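Member of DUF4221 family (Bacteroides vulgatus, PDB 3S9J) is of unknown function but folds as a six-bladed beta-propeller of the DUF4221 family. Local coordinates at residues E111-G123 / A168-I180. Residues are numbered along the deposited sequence; the frame is centred on the assembly and turned at random. Where two conformers were deposited one is given.
Sequences EIIRNYNFQTPEG and ASQDLRTGEVKWI. With FMT (formic acid), chain L.
In the conformer modelled, F118 lies against the hairpin 168-180, with V177 CG2 3.9 Å from the centre of its ring and 11° off the normal, a CH-pi contact over one face. CG1 of the same valine reaches the CE1 corner, while A168 CB meets the ring at its edge, near CZ. With CG anti to the backbone N (chi1 -163°), F118 is carried in over the hairpin, and Q170 runs past it in the opposite direction, its CB packed on CE2. Further along, P121 lays CD over one face of the W179 indole, toward the rim, 3.8 Å from CE2; H165 also stacks on that indole.

The Q170 amide opens the polar side. Its NE2 donates to N117 O at 2.8 Å, from above the carbonyl plane, and to G175 O in its own hairpin, so two bonds fix the amide's rotation. Beside it Y116 reaches across to the turn, where OH gives a 2.6 Å hydrogen bond to L172 O, in the carbonyl plane and on a lone pair; L172 CD2 touches CZ. A phenylalanine at Y116 would probably keep that apolar touch but leave L172 O without its phenolic donor and the turn less firmly tied to strand 112-117. R114, in the conformer modelled, finishes the edge: NH1 binds R173 O at 2.7 Å, the oxygen close to the guanidinium plane, with NH2 adding a weak bond, and Y116 CE2 lies over one face of the group, offset toward the rim.

D171 OD1 braces the turn by accepting from R173 N (an Asx turn) and T174 N. The contact thus joins an outermost strand, 112-117, of one four-stranded antiparallel sheet, and the chain leaving it, to the hairpin of strands 165-171 and 177-183 in the next: the side-by-side packing of consecutive blades in a beta-propeller.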
ATOM      1  N   GLU A 111      -8.154 -17.035 -16.023  1.00 23.67           N
ATOM      2  CA  GLU A 111      -7.317 -18.074 -16.607  1.00 26.33           C
ATOM      3  C   GLU A 111      -5.868 -17.680 -16.530  1.00 26.46           C
ATOM      4  O   GLU A 111      -5.519 -16.531 -16.760  1.00 25.43           O
ATOM      5  CB  GLU A 111      -7.729 -18.324 -18.050  1.00 26.71           C
ATOM      6  CG  GLU A 111      -9.193 -18.804 -18.129  1.00 29.59           C
ATOM      7  CD  GLU A 111      -9.756 -18.794 -19.532  1.00 39.27           C
ATOM      8  OE1 GLU A 111      -9.229 -18.085 -20.412  1.00 34.09           O
ATOM      9  OE2 GLU A 111     -10.775 -19.479 -19.718  1.00 41.97           O
ATOM     10  N   ILE A 112      -5.016 -18.641 -16.202  1.00 26.55           N
ATOM     11  CA  ILE A 112      -3.594 -18.376 -16.106  1.00 25.02           C
ATOM     12  C   ILE A 112      -2.992 -18.184 -17.504  1.00 27.78           C
ATOM     13  O   ILE A 112      -3.253 -18.952 -18.448  1.00 28.96           O
ATOM     14  CB  ILE A 112      -2.835 -19.459 -15.325  1.00 25.06           C
ATOM     15  CG1 ILE A 112      -3.254 -19.433 -13.839  1.00 29.07           C
ATOM     16  CG2 ILE A 112      -1.301 -19.259 -15.499  1.00 26.88           C
ATOM     17  CD1 ILE A 112      -2.710 -20.593 -13.059  1.00 27.62           C
ATOM     18  N   ILE A 113      -2.262 -17.096 -17.628  1.00 25.25           N
ATOM     19  CA  ILE A 113      -1.429 -16.805 -18.792  1.00 25.29           C
ATOM     20  C   ILE A 113      -0.054 -17.423 -18.532  1.00 28.19           C
ATOM     21  O   ILE A 113       0.376 -18.305 -19.288  1.00 28.22           O
ATOM     22  CB  ILE A 113      -1.374 -15.306 -19.065  1.00 25.96           C
ATOM     23  CG1 ILE A 113      -2.796 -14.771 -19.365  1.00 31.01           C
ATOM     24  CG2 ILE A 113      -0.386 -14.967 -20.222  1.00 28.07           C
ATOM     25  CD1 ILE A 113      -2.927 -13.221 -19.422  1.00 26.40           C
ATOM     26  N   ARG A 114       0.611 -17.004 -17.454  1.00 27.27           N
ATOM     27  CA  ARG A 114       1.862 -17.621 -17.045  0.50 28.31           C
ATOM     28  C   ARG A 114       2.068 -17.635 -15.548  1.00 27.30           C
ATOM     29  O   ARG A 114       1.626 -16.750 -14.853  1.00 24.84           O
ATOM     30  CB  ARG A 114       3.025 -16.893 -17.680  0.50 29.40           C
ATOM     31  CG  ARG A 114       3.127 -17.193 -19.135  0.50 31.96           C
ATOM     32  CD  ARG A 114       4.420 -16.750 -19.686  0.50 32.90           C
ATOM     33  NE  ARG A 114       5.561 -17.207 -18.902  0.50 30.86           N
ATOM     34  CZ  ARG A 114       6.802 -16.847 -19.196  0.50 30.20           C
ATOM     35  NH1 ARG A 114       6.989 -16.032 -20.222  0.50 22.29           N
ATOM     36  NH2 ARG A 114       7.829 -17.267 -18.464  0.50 30.86           N
ATOM     37  N   ASN A 115       2.748 -18.687 -15.071  1.00 26.68           N
ATOM     38  CA  ASN A 115       3.251 -18.742 -13.690  1.00 26.75           C
ATOM     39  C   ASN A 115       4.747 -18.440 -13.717  1.00 28.25           C
ATOM     40  O   ASN A 115       5.441 -18.893 -14.634  1.00 29.93           O
ATOM     41  CB  ASN A 115       3.072 -20.133 -13.110  1.00 30.39           C
ATOM     42  CG  ASN A 115       1.637 -20.464 -12.806  1.00 31.96           C
ATOM     43  OD1 ASN A 115       0.887 -19.648 -12.255  1.00 26.90           O
ATOM     44  ND2 ASN A 115       1.262 -21.701 -13.106  1.00 30.42           N
ATOM     45  N   TYR A 116       5.236 -17.670 -12.759  1.00 25.24           N
ATOM     46  CA  TYR A 116       6.641 -17.383 -12.597  1.00 25.76           C
ATOM     47  C   TYR A 116       7.096 -17.770 -11.194  1.00 26.30           C
ATOM     48  O   TYR A 116       6.516 -17.344 -10.215  1.00 24.46           O
ATOM     49  CB  TYR A 116       6.936 -15.904 -12.745  1.00 25.33           C
ATOM     50  CG  TYR A 116       6.413 -15.248 -13.999  1.00 27.19           C
ATOM     51  CD1 TYR A 116       5.143 -14.688 -14.026  1.00 27.28           C
ATOM     52  CD2 TYR A 116       7.209 -15.127 -15.136  1.00 29.65           C
ATOM     53  CE1 TYR A 116       4.645 -14.069 -15.157  1.00 28.11           C
ATOM     54  CE2 TYR A 116       6.730 -14.479 -16.274  1.00 27.15           C
ATOM     55  CZ  TYR A 116       5.443 -13.953 -16.285  1.00 28.23           C
ATOM     56  OH  TYR A 116       4.955 -13.311 -17.385  1.00 28.61           O
ATOM     57  N   ASN A 117       8.200 -18.496 -11.104  1.00 28.42           N
ATOM     58  CA  ASN A 117       8.891 -18.677  -9.832  1.00 27.33           C
ATOM     59  C   ASN A 117       9.636 -17.409  -9.483  1.00 28.85           C
ATOM     60  O   ASN A 117      10.347 -16.848 -10.317  1.00 30.59           O
ATOM     61  CB  ASN A 117       9.847 -19.868  -9.929  1.00 28.61           C
ATOM     62  CG  ASN A 117      10.629 -20.114  -8.651  1.00 34.44           C
ATOM     63  OD1 ASN A 117      10.042 -20.430  -7.617  1.00 32.77           O
ATOM     64  ND2 ASN A 117      11.965 -19.961  -8.711  1.00 33.79           N
ATOM     65  N   PHE A 118       9.471 -16.918  -8.256  1.00 25.32           N
ATOM     66  CA  PHE A 118      10.152 -15.681  -7.844  0.50 26.68           C
ATOM     67  C   PHE A 118      10.895 -15.980  -6.546  1.00 30.43           C
ATOM     68  O   PHE A 118      10.305 -16.147  -5.475  1.00 29.86           O
ATOM     69  CB  PHE A 118       9.177 -14.490  -7.678  0.50 26.92           C
ATOM     70  CG  PHE A 118       9.832 -13.094  -7.647  0.50 20.20           C
ATOM     71  CD1 PHE A 118      10.904 -12.793  -6.808  0.50 24.87           C
ATOM     72  CD2 PHE A 118       9.278 -12.045  -8.373  0.50 20.40           C
ATOM     73  CE1 PHE A 118      11.435 -11.509  -6.748  0.50 25.52           C
ATOM     74  CE2 PHE A 118       9.801 -10.759  -8.325  0.50 22.41           C
ATOM     75  CZ  PHE A 118      10.891 -10.484  -7.507  0.50 28.86           C
ATOM     76  N   GLN A 119      12.209 -16.068  -6.670  1.00 28.40           N
ATOM     77  CA  GLN A 119      13.101 -16.272  -5.528  1.00 29.62           C
ATOM     78  C   GLN A 119      14.252 -15.333  -5.762  1.00 32.57           C
ATOM     79  O   GLN A 119      14.358 -14.709  -6.840  1.00 32.44           O
ATOM     80  CB  GLN A 119      13.605 -17.717  -5.505  1.00 30.73           C
ATOM     81  CG  GLN A 119      12.518 -18.732  -5.182  1.00 32.92           C
ATOM     82  CD  GLN A 119      13.011 -20.173  -5.358  1.00 42.74           C
ATOM     83  OE1 GLN A 119      13.553 -20.553  -6.408  1.00 42.19           O
ATOM     84  NE2 GLN A 119      12.820 -20.981  -4.323  1.00 51.39           N
ATOM     85  N   THR A 120      15.140 -15.237  -4.788  1.00 29.72           N
ATOM     86  CA  THR A 120      16.313 -14.418  -4.959  1.00 31.29           C
ATOM     87  C   THR A 120      17.154 -15.071  -6.062  1.00 30.40           C
ATOM     88  O   THR A 120      16.987 -16.263  -6.379  1.00 30.58           O
ATOM     89  CB  THR A 120      17.147 -14.297  -3.686  1.00 31.61           C
ATOM     90  OG1 THR A 120      17.744 -15.561  -3.367  1.00 31.96           O
ATOM     91  CG2 THR A 120      16.260 -13.786  -2.485  1.00 31.54           C
ATOM     92  N   PRO A 121      18.062 -14.300  -6.652  1.00 35.36           N
ATOM     93  CA  PRO A 121      18.984 -14.926  -7.639  1.00 34.98           C
ATOM     94  C   PRO A 121      19.638 -16.216  -7.135  1.00 35.55           C
ATOM     95  O   PRO A 121      19.692 -17.212  -7.874  1.00 36.10           O
ATOM     96  CB  PRO A 121      20.007 -13.820  -7.881  1.00 35.81           C
ATOM     97  CG  PRO A 121      19.183 -12.554  -7.831  1.00 35.17           C
ATOM     98  CD  PRO A 121      18.153 -12.821  -6.675  1.00 35.78           C
ATOM     99  N   GLU A 122      20.066 -16.234  -5.864  1.00 35.59           N
ATOM    100  CA  GLU A 122      20.674 -17.436  -5.285  1.00 35.97           C
ATOM    101  C   GLU A 122      19.693 -18.552  -4.911  1.00 38.02           C
ATOM    102  O   GLU A 122      20.127 -19.617  -4.451  1.00 39.43           O
ATOM    103  CB  GLU A 122      21.531 -17.078  -4.071  1.00 37.49           C
ATOM    104  CG  GLU A 122      22.800 -16.382  -4.432  1.00 38.54           C
ATOM    105  CD  GLU A 122      23.714 -17.275  -5.285  1.00 44.46           C
ATOM    106  OE1 GLU A 122      23.993 -18.421  -4.869  1.00 42.70           O
ATOM    107  OE2 GLU A 122      24.115 -16.828  -6.373  1.00 44.60           O
ATOM    108  N   GLY A 123      18.392 -18.326  -5.110  1.00 32.70           N
ATOM    109  CA  GLY A 123      17.411 -19.379  -4.956  1.00 33.17           C
ATOM    110  C   GLY A 123      16.771 -19.405  -3.561  1.00 34.35           C
ATOM    111  O   GLY A 123      16.161 -20.404  -3.202  1.00 36.79           O
ATOM    112  N   ALA A 168      13.374  -5.429  -6.164  1.00 24.34           N
ATOM    113  CA  ALA A 168      13.813  -6.376  -7.173  1.00 26.14           C
ATOM    114  C   ALA A 168      12.782  -6.349  -8.278  1.00 24.11           C
ATOM    115  O   ALA A 168      11.650  -5.934  -8.047  1.00 25.20           O
ATOM    116  CB  ALA A 168      13.936  -7.762  -6.614  1.00 24.69           C
ATOM    117  N   SER A 169      13.190  -6.754  -9.485  1.00 24.28           N
ATOM    118  CA  SER A 169      12.245  -6.827 -10.601  1.00 25.68           C
ATOM    119  C   SER A 169      12.275  -8.215 -11.192  1.00 25.43           C
ATOM    120  O   SER A 169      13.253  -8.931 -11.037  1.00 25.31           O
ATOM    121  CB  SER A 169      12.564  -5.798 -11.678  1.00 26.13           C
ATOM    122  OG  SER A 169      13.771  -6.139 -12.373  1.00 28.36           O
ATOM    123  N   GLN A 170      11.182  -8.595 -11.826  1.00 23.39           N
ATOM    124  CA  GLN A 170      11.115  -9.837 -12.569  1.00 23.74           C
ATOM    125  C   GLN A 170      10.658  -9.567 -13.984  1.00 23.67           C
ATOM    126  O   GLN A 170       9.659  -8.875 -14.219  1.00 25.16           O
ATOM    127  CB  GLN A 170      10.164 -10.829 -11.871  1.00 23.68           C
ATOM    128  CG  GLN A 170      10.131 -12.169 -12.595  1.00 25.74           C
ATOM    129  CD  GLN A 170       9.535 -13.262 -11.782  1.00 27.03           C
ATOM    130  OE1 GLN A 170       8.470 -13.079 -11.159  1.00 26.31           O
ATOM    131  NE2 GLN A 170      10.185 -14.409 -11.779  1.00 22.85           N
ATOM    132  N   ASP A 171      11.389 -10.123 -14.951  1.00 23.47           N
ATOM    133  CA  ASP A 171      11.085  -9.931 -16.347  1.00 25.34           C
ATOM    134  C   ASP A 171       9.886 -10.797 -16.672  1.00 22.42           C
ATOM    135  O   ASP A 171       9.906 -12.004 -16.457  1.00 24.17           O
ATOM    136  CB  ASP A 171      12.310 -10.304 -17.183  1.00 24.79           C
ATOM    137  CG  ASP A 171      12.148  -9.947 -18.626  1.00 30.40           C
ATOM    138  OD1 ASP A 171      11.313 -10.570 -19.283  1.00 28.01           O
ATOM    139  OD2 ASP A 171      12.795  -8.996 -19.093  1.00 31.79           O
ATOM    140  N   LEU A 172       8.845 -10.194 -17.234  1.00 24.32           N
ATOM    141  CA  LEU A 172       7.610 -10.926 -17.517  1.00 24.95           C
ATOM    142  C   LEU A 172       7.698 -11.815 -18.776  1.00 26.30           C
ATOM    143  O   LEU A 172       6.809 -12.608 -19.047  1.00 27.18           O
ATOM    144  CB  LEU A 172       6.455  -9.931 -17.626  1.00 26.95           C
ATOM    145  CG  LEU A 172       6.171  -9.139 -16.335  1.00 28.80           C
ATOM    146  CD1 LEU A 172       5.202  -7.994 -16.606  1.00 28.65           C
ATOM    147  CD2 LEU A 172       5.656 -10.079 -15.223  1.00 29.14           C
ATOM    148  N   ARG A 173       8.787 -11.710 -19.529  1.00 26.03           N
ATOM    149  CA  ARG A 173       9.023 -12.682 -20.607  1.00 27.23           C
ATOM    150  C   ARG A 173       9.877 -13.845 -20.106  1.00 26.96           C
ATOM    151  O   ARG A 173       9.520 -14.994 -20.270  1.00 29.03           O
ATOM    152  CB  ARG A 173       9.686 -12.059 -21.810  1.00 30.07           C
ATOM    153  CG  ARG A 173       9.887 -13.127 -22.913  1.00 29.80           C
ATOM    154  CD  ARG A 173      10.395 -12.622 -24.161  1.00 34.73           C
ATOM    155  NE  ARG A 173      10.738 -13.737 -25.059  1.00 35.54           N
ATOM    156  CZ  ARG A 173       9.862 -14.432 -25.786  1.00 41.79           C
ATOM    157  NH1 ARG A 173       8.556 -14.147 -25.735  1.00 39.32           N
ATOM    158  NH2 ARG A 173      10.277 -15.415 -26.570  1.00 37.18           N
ATOM    159  N   THR A 174      11.014 -13.545 -19.504  1.00 24.08           N
ATOM    160  CA  THR A 174      12.023 -14.566 -19.225  1.00 24.46           C
ATOM    161  C   THR A 174      12.000 -15.131 -17.798  1.00 23.64           C
ATOM    162  O   THR A 174      12.675 -16.142 -17.528  1.00 25.96           O
ATOM    163  CB  THR A 174      13.453 -14.033 -19.479  1.00 26.20           C
ATOM    164  OG1 THR A 174      13.794 -13.092 -18.468  1.00 24.55           O
ATOM    165  CG2 THR A 174      13.598 -13.370 -20.892  1.00 25.12           C
ATOM    166  N   GLY A 175      11.312 -14.445 -16.899  1.00 24.60           N
ATOM    167  CA  GLY A 175      11.309 -14.794 -15.476  1.00 25.21           C
ATOM    168  C   GLY A 175      12.530 -14.349 -14.684  1.00 26.66           C
ATOM    169  O   GLY A 175      12.597 -14.565 -13.469  1.00 25.29           O
ATOM    170  N   GLU A 176      13.520 -13.744 -15.355  1.00 24.71           N
ATOM    171  CA  GLU A 176      14.762 -13.376 -14.676  1.00 24.64           C
ATOM    172  C   GLU A 176      14.475 -12.332 -13.608  1.00 24.46           C
ATOM    173  O   GLU A 176      13.824 -11.339 -13.875  1.00 24.39           O
ATOM    174  CB  GLU A 176      15.811 -12.854 -15.670  1.00 25.69           C
ATOM    175  CG  GLU A 176      17.101 -12.444 -15.001  1.00 24.71           C
ATOM    176  CD  GLU A 176      18.214 -12.124 -15.981  1.00 27.82           C
ATOM    177  OE1 GLU A 176      18.094 -12.457 -17.176  1.00 29.42           O
ATOM    178  OE2 GLU A 176      19.254 -11.546 -15.547  1.00 27.89           O
ATOM    179  N   VAL A 177      14.998 -12.563 -12.417  1.00 24.03           N
ATOM    180  CA  VAL A 177      14.909 -11.599 -11.304  1.00 23.63           C
ATOM    181  C   VAL A 177      16.221 -10.808 -11.246  1.00 23.96           C
ATOM    182  O   VAL A 177      17.310 -11.371 -11.389  1.00 25.32           O
ATOM    183  CB  VAL A 177      14.617 -12.304  -9.968  1.00 25.70           C
ATOM    184  CG1 VAL A 177      14.725 -11.298  -8.780  1.00 27.96           C
ATOM    185  CG2 VAL A 177      13.201 -12.956  -9.994  1.00 24.84           C
ATOM    186  N   LYS A 178      16.108  -9.488 -11.102  1.00 25.28           N
ATOM    187  CA  LYS A 178      17.245  -8.600 -10.945  1.00 28.59           C
ATOM    188  C   LYS A 178      17.092  -7.813  -9.652  1.00 27.25           C
ATOM    189  O   LYS A 178      15.992  -7.385  -9.307  1.00 27.95           O
ATOM    190  CB  LYS A 178      17.320  -7.576 -12.075  1.00 30.25           C
ATOM    191  CG  LYS A 178      17.380  -8.152 -13.459  1.00 38.16           C
ATOM    192  CD  LYS A 178      17.587  -7.051 -14.483  1.00 50.99           C
ATOM    193  CE  LYS A 178      16.923  -7.399 -15.827  1.00 53.74           C
ATOM    194  NZ  LYS A 178      15.554  -6.841 -15.935  1.00 41.28           N
ATOM    195  N   TRP A 179      18.194  -7.618  -8.946  1.00 28.76           N
ATOM    196  CA  TRP A 179      18.194  -6.707  -7.802  1.00 30.13           C
ATOM    197  C   TRP A 179      18.323  -5.296  -8.366  1.00 30.86           C
ATOM    198  O   TRP A 179      19.128  -5.059  -9.269  1.00 32.74           O
ATOM    199  CB  TRP A 179      19.418  -6.914  -6.910  1.00 33.07           C
ATOM    200  CG  TRP A 179      19.500  -8.161  -6.107  1.00 36.86           C
ATOM    201  CD1 TRP A 179      20.483  -9.112  -6.179  1.00 42.04           C
ATOM    202  CD2 TRP A 179      18.619  -8.567  -5.062  1.00 39.25           C
ATOM    203  NE1 TRP A 179      20.258 -10.095  -5.251  1.00 44.20           N
ATOM    204  CE2 TRP A 179      19.129  -9.784  -4.541  1.00 40.64           C
ATOM    205  CE3 TRP A 179      17.464  -8.011  -4.490  1.00 33.20           C
ATOM    206  CZ2 TRP A 179      18.505 -10.470  -3.497  1.00 41.28           C
ATOM    207  CZ3 TRP A 179      16.846  -8.694  -3.464  1.00 36.56           C
ATOM    208  CH2 TRP A 179      17.373  -9.914  -2.971  1.00 42.85           C
ATOM    209  N   ILE A 180      17.567  -4.363  -7.830  1.00 29.01           N
ATOM    210  CA  ILE A 180      17.578  -2.985  -8.287  1.00 28.93           C
ATOM    211  C   ILE A 180      18.492  -2.205  -7.335  1.00 30.48           C
ATOM    212  O   ILE A 180      18.376  -2.385  -6.125  1.00 30.07           O
ATOM    213  CB  ILE A 180      16.165  -2.404  -8.282  1.00 29.02           C
ATOM    214  CG1 ILE A 180      15.228  -3.325  -9.107  1.00 29.11           C
ATOM    215  CG2 ILE A 180      16.175  -0.988  -8.852  1.00 29.74           C
ATOM    216  CD1 ILE A 180      15.716  -3.617 -10.537  1.00 29.01           C
TER
HETATM  217  C   FMT L 410      20.487 -13.858  -2.787  1.00 44.99           C
HETATM  218  O1  FMT L 410      20.534 -13.755  -4.036  1.00 44.08           O
HETATM  219  O2  FMT L 410      19.913 -14.772  -2.153  1.00 44.05           O